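Local coordinates for protein N-glycosylase/DNA lyase (Methanocaldococcus jannaschii, PDB 3FHF) that belongs, as an archaeal DNA glycosylase/lyase, to the helix-hairpin-helix superfamily and folds into a mainly helical structure without strands, at residues V193-L197 with S198-L202. Sequence-based numbering, arbitrary orientation. Where two conformers were deposited one is given.
Sequences VNLKL and SELDL
V193 starts the contact from the foot of helix 176-192, where its CG2 lies 4.3 Å from CD1 of L200 while the side chain also packs on I11 and I14 of helix 5-18. N194, with its positive phi of 56°, is the C-prime residue of the Schellman motif that ends that helix; it sends its side chain elsewhere, but its carbonyl O takes a bond from a water that also donates to E199 OE2, at 2.7 Å. L195 then turns back over the new helix. Its CD1 reaches CD1 of L200 at 4.2 Å, the two side chains lying roughly at right angles, and its CD2 brushes E199 OE2. At K196, the N-cap, the backbone N-H points almost straight at E199 OE2 (3.0 Å, 173°), which it meets on the anti side and well out of the carboxylate plane. E199 gets there because CG sits beside its own backbone N (chi1 -62°) and the chain runs on extended, back along the first turn. Two donors, water and amide, thus hold this one oxygen, and the CG of K196 touches it as the two side chains cross at a slant, though the ammonium group stays 5.6 Å from OE2 at NZ. K196 O receives the N-H of L200 at 2.9 Å, the first i to i+4 bond of the helix, and L197 O receives that of D201 at 3.1 Å. The L197 side chain leaves for L186 and R187 of helix 176-192, with CD2 still 4.3 Å from CD2 of L200. S198 OG hydrogen-bonds to D148, and D201 forms a salt bridge with R143. Glutamate at N3 bonding the N-cap amide is one half of a capping box, and L195 against L200 is the hydrophobic staple that often accompanies it, here starting helix 197-209 just after the Schellman motif.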
ATOM      1  N   VAL A 193      -0.043 -16.543 -11.993  1.00 25.58           N
ATOM      2  CA  VAL A 193       0.373 -17.340 -10.841  1.00 23.27           C
ATOM      3  C   VAL A 193      -0.781 -17.567  -9.870  1.00 22.17           C
ATOM      4  O   VAL A 193      -0.589 -18.053  -8.757  1.00 22.27           O
ATOM      5  CB  VAL A 193       1.562 -16.692 -10.072  1.00 24.97           C
ATOM      6  CG1 VAL A 193       2.805 -16.724 -10.937  1.00 25.22           C
ATOM      7  CG2 VAL A 193       1.233 -15.261  -9.673  1.00 22.26           C
ATOM      8  N   ASN A 194      -1.984 -17.209 -10.310  0.50 22.72           N
ATOM      9  CA  ASN A 194      -3.193 -17.358  -9.508  0.50 21.34           C
ATOM     10  C   ASN A 194      -3.142 -16.657  -8.153  0.50 20.29           C
ATOM     11  O   ASN A 194      -3.520 -17.227  -7.129  0.50 20.79           O
ATOM     12  CB  ASN A 194      -3.523 -18.839  -9.318  0.50 23.30           C
ATOM     13  CG  ASN A 194      -4.081 -19.474 -10.578  0.50 24.82           C
ATOM     14  OD1 ASN A 194      -3.376 -19.643 -11.573  0.50 26.41           O
ATOM     15  ND2 ASN A 194      -5.361 -19.819 -10.542  0.50 25.97           N
ATOM     16  N   LEU A 195      -2.680 -15.413  -8.158  1.00 18.45           N
ATOM     17  CA  LEU A 195      -2.602 -14.616  -6.935  1.00 16.47           C
ATOM     18  C   LEU A 195      -3.327 -13.300  -7.179  1.00 15.98           C
ATOM     19  O   LEU A 195      -3.311 -12.780  -8.291  1.00 15.42           O
ATOM     20  CB  LEU A 195      -1.148 -14.309  -6.563  1.00 13.17           C
ATOM     21  CG  LEU A 195      -0.227 -15.442  -6.111  1.00 14.89           C
ATOM     22  CD1 LEU A 195       1.173 -14.883  -5.868  1.00 15.70           C
ATOM     23  CD2 LEU A 195      -0.769 -16.078  -4.831  1.00 16.35           C
ATOM     24  N   LYS A 196      -3.968 -12.769  -6.143  1.00 16.61           N
ATOM     25  CA  LYS A 196      -4.665 -11.492  -6.247  1.00 15.67           C
ATOM     26  C   LYS A 196      -3.566 -10.438  -6.137  1.00 14.05           C
ATOM     27  O   LYS A 196      -2.465 -10.749  -5.689  1.00 11.87           O
ATOM     28  CB  LYS A 196      -5.638 -11.318  -5.084  1.00 17.58           C
ATOM     29  CG  LYS A 196      -6.659 -12.429  -4.946  1.00 22.21           C
ATOM     30  CD  LYS A 196      -7.488 -12.243  -3.682  1.00 25.21           C
ATOM     31  CE  LYS A 196      -8.378 -13.453  -3.422  1.00 30.88           C
ATOM     32  NZ  LYS A 196      -9.250 -13.747  -4.595  1.00 34.92           N
ATOM     33  N   LEU A 197      -3.851  -9.202  -6.530  1.00 11.99           N
ATOM     34  CA  LEU A 197      -2.839  -8.151  -6.439  1.00 13.36           C
ATOM     35  C   LEU A 197      -2.390  -7.908  -5.001  1.00 11.16           C
ATOM     36  O   LEU A 197      -1.225  -7.615  -4.760  1.00 12.78           O
ATOM     37  CB  LEU A 197      -3.359  -6.847  -7.053  1.00 14.15           C
ATOM     38  CG  LEU A 197      -3.354  -6.848  -8.585  1.00 15.56           C
ATOM     39  CD1 LEU A 197      -4.046  -5.598  -9.106  1.00 16.05           C
ATOM     40  CD2 LEU A 197      -1.905  -6.919  -9.087  1.00 15.87           C
ATOM     41  N   SER A 198      -3.303  -8.040  -4.044  1.00 10.62           N
ATOM     42  CA  SER A 198      -2.951  -7.838  -2.635  1.00  9.91           C
ATOM     43  C   SER A 198      -1.850  -8.828  -2.234  1.00 10.32           C
ATOM     44  O   SER A 198      -0.873  -8.461  -1.575  1.00  8.89           O
ATOM     45  CB  SER A 198      -4.182  -8.056  -1.749  1.00 11.01           C
ATOM     46  OG  SER A 198      -4.741  -9.335  -1.989  1.00 10.09           O
ATOM     47  N   GLU A 199      -2.020 -10.081  -2.651  1.00 10.37           N
ATOM     48  CA  GLU A 199      -1.082 -11.160  -2.346  1.00 11.87           C
ATOM     49  C   GLU A 199       0.224 -11.055  -3.129  1.00 12.52           C
ATOM     50  O   GLU A 199       1.314 -11.236  -2.568  1.00  9.12           O
ATOM     51  CB  GLU A 199      -1.737 -12.513  -2.644  1.00 15.78           C
ATOM     52  CG  GLU A 199      -2.971 -12.815  -1.806  1.00 19.65           C
ATOM     53  CD  GLU A 199      -3.790 -13.983  -2.344  1.00 23.03           C
ATOM     54  OE1 GLU A 199      -4.508 -14.608  -1.540  1.00 29.89           O
ATOM     55  OE2 GLU A 199      -3.738 -14.272  -3.559  1.00 19.94           O
ATOM     56  N   LEU A 200       0.110 -10.771  -4.422  1.00 11.08           N
ATOM     57  CA  LEU A 200       1.286 -10.656  -5.282  1.00 13.50           C
ATOM     58  C   LEU A 200       2.266  -9.643  -4.718  1.00 14.27           C
ATOM     59  O   LEU A 200       3.476  -9.862  -4.743  1.00 14.66           O
ATOM     60  CB  LEU A 200       0.881 -10.227  -6.697  1.00 11.64           C
ATOM     61  CG  LEU A 200       2.016 -10.149  -7.725  1.00 14.42           C
ATOM     62  CD1 LEU A 200       2.525 -11.551  -7.997  1.00 13.03           C
ATOM     63  CD2 LEU A 200       1.534  -9.499  -9.021  1.00 13.85           C
ATOM     64  N   ASP A 201       1.733  -8.536  -4.215  1.00 12.64           N
ATOM     65  CA  ASP A 201       2.556  -7.478  -3.653  1.00 14.48           C
ATOM     66  C   ASP A 201       3.481  -7.992  -2.559  1.00 12.60           C
ATOM     67  O   ASP A 201       4.658  -7.619  -2.509  1.00 10.11           O
ATOM     68  CB  ASP A 201       1.673  -6.357  -3.097  1.00 15.62           C
ATOM     69  CG  ASP A 201       2.481  -5.271  -2.411  1.00 17.88           C
ATOM     70  OD1 ASP A 201       2.626  -5.327  -1.165  1.00 16.04           O
ATOM     71  OD2 ASP A 201       2.984  -4.372  -3.125  1.00 16.81           O
ATOM     72  N   LEU A 202       2.949  -8.837  -1.678  1.00 10.13           N
ATOM     73  CA  LEU A 202       3.747  -9.394  -0.591  1.00  8.88           C
ATOM     74  C   LEU A 202       4.759 -10.434  -1.095  1.00 10.34           C
ATOM     75  O   LEU A 202       5.869 -10.520  -0.567  1.00  9.76           O
ATOM     76  CB  LEU A 202       2.837  -9.992   0.493  1.00  8.87           C
ATOM     77  CG  LEU A 202       1.924  -8.958   1.183  1.00 11.09           C
ATOM     78  CD1 LEU A 202       1.067  -9.625   2.266  1.00  9.28           C
ATOM     79  CD2 LEU A 202       2.789  -7.859   1.804  1.00  9.06           C
TER
HETATM   80  O   HOH W   1      -5.340 -16.103  -4.823  1.00 30.30           O